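Side-chain contacts in phosphodiesterase (Salpingoeca rosetta, PDB 7D7P), which is a phosphodiesterase of the HD superfamily, with an all-helical fold that binds metal ions: residues Ile210-Cys213 against Ile214-Asp218; Met219-His222 against His223-Ser227. One frame throughout, in Å; residues are numbered along the deposited sequence.

Contact 1: residues Ile210-Cys213 against Ile214-Asp218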
# COMPACT_ATOMS: atom_id res chain seq x y z
N ILE A 210 2.31 -33.63 3.72
CA ILE A 210 2.16 -33.35 2.29
C ILE A 210 0.74 -32.87 1.98
O ILE A 210 0.55 -31.90 1.25
CB ILE A 210 2.54 -34.59 1.46
CG1 ILE A 210 4.05 -34.84 1.52
CG2 ILE A 210 2.08 -34.42 0.01
CD1 ILE A 210 4.47 -36.17 0.94
N ILE A 211 -0.26 -33.56 2.53
CA ILE A 211 -1.65 -33.19 2.27
C ILE A 211 -1.93 -31.78 2.76
O ILE A 211 -2.44 -30.93 2.02
CB ILE A 211 -2.61 -34.21 2.91
CG1 ILE A 211 -2.56 -35.55 2.16
CG2 ILE A 211 -4.04 -33.66 2.93
CD1 ILE A 211 -3.26 -36.69 2.89
N ASN A 212 -1.58 -31.50 4.02
CA ASN A 212 -1.90 -30.20 4.61
C ASN A 212 -1.17 -29.07 3.90
O ASN A 212 -1.73 -28.00 3.68
CB ASN A 212 -1.57 -30.20 6.10
CG ASN A 212 -1.98 -28.90 6.78
OD1 ASN A 212 -1.16 -28.00 6.98
ND2 ASN A 212 -3.25 -28.80 7.15
N CYS A 213 0.09 -29.30 3.52
CA CYS A 213 0.86 -28.22 2.90
C CYS A 213 0.39 -27.94 1.48
O CYS A 213 0.29 -26.78 1.08
CB CYS A 213 2.36 -28.55 2.94
SG CYS A 213 3.08 -28.37 4.60
N ILE A 214 0.08 -28.99 0.71
CA ILE A 214 -0.40 -28.77 -0.65
C ILE A 214 -1.79 -28.13 -0.64
O ILE A 214 -2.07 -27.21 -1.42
CB ILE A 214 -0.39 -30.09 -1.45
CG1 ILE A 214 1.04 -30.51 -1.76
CG2 ILE A 214 -1.19 -29.95 -2.74
CD1 ILE A 214 1.15 -31.84 -2.49
N LEU A 215 -2.67 -28.60 0.25
CA LEU A 215 -4.00 -28.01 0.34
C LEU A 215 -3.94 -26.55 0.78
O LEU A 215 -4.82 -25.75 0.42
CB LEU A 215 -4.88 -28.81 1.29
CG LEU A 215 -5.43 -30.15 0.79
CD1 LEU A 215 -6.26 -30.83 1.87
CD2 LEU A 215 -6.24 -29.97 -0.48
N ASN A 216 -2.92 -26.18 1.55
CA ASN A 216 -2.76 -24.80 1.98
C ASN A 216 -2.10 -23.92 0.92
O ASN A 216 -1.92 -22.72 1.17
CB ASN A 216 -1.98 -24.73 3.29
CG ASN A 216 -2.89 -24.75 4.50
OD1 ASN A 216 -3.55 -23.76 4.81
ND2 ASN A 216 -2.93 -25.89 5.19
N THR A 217 -1.74 -24.47 -0.24
CA THR A 217 -1.34 -23.62 -1.36
C THR A 217 -2.55 -23.03 -2.08
O THR A 217 -2.37 -22.21 -2.99
CB THR A 217 -0.47 -24.39 -2.35
OG1 THR A 217 -1.23 -25.45 -2.94
CG2 THR A 217 0.77 -24.95 -1.66
N ASP A 218 -3.76 -23.43 -1.69
CA ASP A 218 -4.98 -22.81 -2.21
C ASP A 218 -5.04 -21.36 -1.77
O ASP A 218 -5.10 -21.06 -0.57
CB ASP A 218 -6.20 -23.59 -1.70
CG ASP A 218 -7.51 -23.08 -2.29
OD1 ASP A 218 -7.50 -22.10 -3.07
OD2 ASP A 218 -8.57 -23.68 -1.98
O HOH W 1 -4.52 -25.99 7.78
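The carbonyl oxygen of Asn-212 is gripped twice by Asn-216, which donates to it from its backbone N and its side-chain ND2. The backbone N of Asn-216 lies 3.0 Å from Asn-212 O in a bent bond, and the side-chain ND2 of Asn-216 comes to 2.9 Å from the same oxygen. The two donors arrive from opposite faces of the carbonyl plane, and the oxygen lies close to the plane of the Asn-216 amide. The CG of Asn-212 stands anti to its backbone N (chi1 -176°), which brings its amide up to that of Asn-216; the two planes are 57° apart, and water 1 joins the pair by accepting from both ND2 atoms. Asn-216 OD1 takes a further bond from Lys-225, so both ends of this amide are engaged and its rotation is fixed.

On other sides of the helix the contacts are apolar. Ile-210 CG2 meets Ile-214 CD1 at 3.7 Å, the two side chains lying alongside each other, and Ile-211 and Leu-215 repeat this one residue further on. Ile-210 also packs on helix 133-145, whereas Ile-211 and Leu-215 touch helix 174-187.

Past Leu-215 the chain leaves the helix in a type I beta turn, and Thr-217 N bonds back to Ile-214 O at 3.0 Å. The side chain of Thr-217 lies about 4 Å from the magnesium ion, and the whole is a helix C-terminus, where an asparagine side chain bonds back to a carbonyl of the last turn, that leads into the metal site of the phosphodiesterase fold.

Contact 2: residues Met219-His222 against His223-Ser227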
# COMPACT_ATOMS: atom_id res chain seq x y z
N MET A 219 -5.02 -20.45 -2.75
CA MET A 219 -5.04 -19.02 -2.45
C MET A 219 -6.27 -18.63 -1.63
O MET A 219 -6.23 -17.63 -0.90
CB MET A 219 -4.99 -18.21 -3.74
CG MET A 219 -3.74 -18.43 -4.58
SD MET A 219 -2.21 -18.08 -3.67
CE MET A 219 -2.55 -16.42 -3.08
N ALA A 220 -7.35 -19.40 -1.72
CA ALA A 220 -8.55 -19.13 -0.93
C ALA A 220 -8.31 -19.29 0.57
O ALA A 220 -9.15 -18.83 1.36
CB ALA A 220 -9.68 -20.06 -1.37
N THR A 221 -7.21 -19.92 0.98
CA THR A 221 -6.87 -20.06 2.39
C THR A 221 -5.76 -19.11 2.83
O THR A 221 -5.25 -19.24 3.94
CB THR A 221 -6.47 -21.51 2.69
OG1 THR A 221 -5.20 -21.79 2.09
CG2 THR A 221 -7.51 -22.48 2.15
N HIS A 222 -5.39 -18.15 1.97
CA HIS A 222 -4.31 -17.22 2.31
C HIS A 222 -4.68 -16.36 3.51
O HIS A 222 -3.88 -16.20 4.45
CB HIS A 222 -3.97 -16.36 1.09
CG HIS A 222 -3.06 -15.21 1.39
ND1 HIS A 222 -1.70 -15.28 1.24
CD2 HIS A 222 -3.33 -13.95 1.83
CE1 HIS A 222 -1.15 -14.12 1.57
NE2 HIS A 222 -2.12 -13.30 1.94
N HIS A 223 -5.89 -15.79 3.51
CA HIS A 223 -6.28 -14.86 4.56
C HIS A 223 -6.35 -15.54 5.92
O HIS A 223 -5.96 -14.95 6.94
CB HIS A 223 -7.63 -14.22 4.20
CG HIS A 223 -8.02 -13.08 5.10
ND1 HIS A 223 -7.47 -11.82 4.99
CD2 HIS A 223 -8.92 -13.01 6.11
CE1 HIS A 223 -8.01 -11.03 5.90
NE2 HIS A 223 -8.89 -11.73 6.60
N THR A 224 -6.84 -16.78 5.97
CA THR A 224 -6.94 -17.48 7.26
C THR A 224 -5.56 -17.70 7.87
O THR A 224 -5.39 -17.53 9.09
CB THR A 224 -7.67 -18.81 7.10
OG1 THR A 224 -6.87 -19.71 6.33
CG2 THR A 224 -9.02 -18.61 6.41
N LYS A 225 -4.57 -18.08 7.06
CA LYS A 225 -3.23 -18.25 7.59
C LYS A 225 -2.62 -16.92 8.00
O LYS A 225 -1.87 -16.85 8.98
CB LYS A 225 -2.33 -18.96 6.57
CG LYS A 225 -2.56 -20.46 6.49
CD LYS A 225 -1.52 -21.13 5.61
CE LYS A 225 -1.68 -20.73 4.16
NZ LYS A 225 -3.00 -21.14 3.60
N LEU A 226 -2.93 -15.84 7.28
CA LEU A 226 -2.40 -14.53 7.63
C LEU A 226 -2.95 -14.05 8.97
O LEU A 226 -2.21 -13.48 9.78
CB LEU A 226 -2.73 -13.52 6.52
CG LEU A 226 -2.20 -12.10 6.72
CD1 LEU A 226 -0.70 -12.10 6.95
CD2 LEU A 226 -2.57 -11.22 5.54
N SER A 227 -4.24 -14.30 9.23
CA SER A 227 -4.85 -13.90 10.50
C SER A 227 -4.23 -14.66 11.67
O SER A 227 -3.99 -14.08 12.73
CB SER A 227 -6.36 -14.13 10.46
OG SER A 227 -6.98 -13.42 9.40
O HOH W 2 -8.82 -17.31 3.63
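Hydrogen bonds onto Thr-221 O dominate this helix start. Thr-224 OG1 donates to Thr-221 O over 2.9 Å, and Lys-225 NZ reaches the same oxygen at 3.0 Å from the opposite face of the carbonyl plane. The ammonium stands steeply over that plane, 74° out of it, because the lysine chain bends at both of its outer torsions (chi3 -67°, chi4 -62°) and curls back toward the start of the helix. A weak bond from the backbone N of Lys-225 adds a third donor. One residue on, Leu-226 N bonds to His-222 O at 3.0 Å, and Ser-227 OG joins its own backbone N in donating to His-223 O. Water 2 bridges Ala-220 O and Thr-224 N, occupying an amide of the first turn.

Close approach without a bond is found between Thr-221 OG1 and Lys-225 NZ, 2.7 Å apart but poorly angled; the hydroxyl bonds instead to Asp-218 O. Thr-221 holds the N-cap position, yet its side chain makes no capping bond.

Packing is lighter. His-222 and Leu-226 lie side by side, with His-222 NE2 4.2 Å from Leu-226 CD2, and both side chains touch helix 305-330. The imidazole is tied through ND1 to His-257 and also meets the ring of Trp-323.

The two acceptors of Lys-225 NZ named here, Thr-221 O and Asn-216 OD1, are uncharged; the positive charge of this buried ammonium would be expected to polarise the Thr-221 carbonyl and draw density toward its oxygen.

Contact 1 closes where contact 2 opens; their centres lie about 12 Å apart, and the two follow one another without a break in the chain. The first occupies the C-terminal end of helix 200-215 and the turn beyond it; the second covers the short 3-10 segment and the opening of helix 222-234. The lysine-asparagine bond links the two contacts, while Thr-221 OG1 packs against Asn-216 O. Helix 245-260 borders both contacts and carries Asp-260, a zinc ligand, at its end. The connection between the two helices thus passes beside the metal site, with contact 1 the nearer to the magnesium ion.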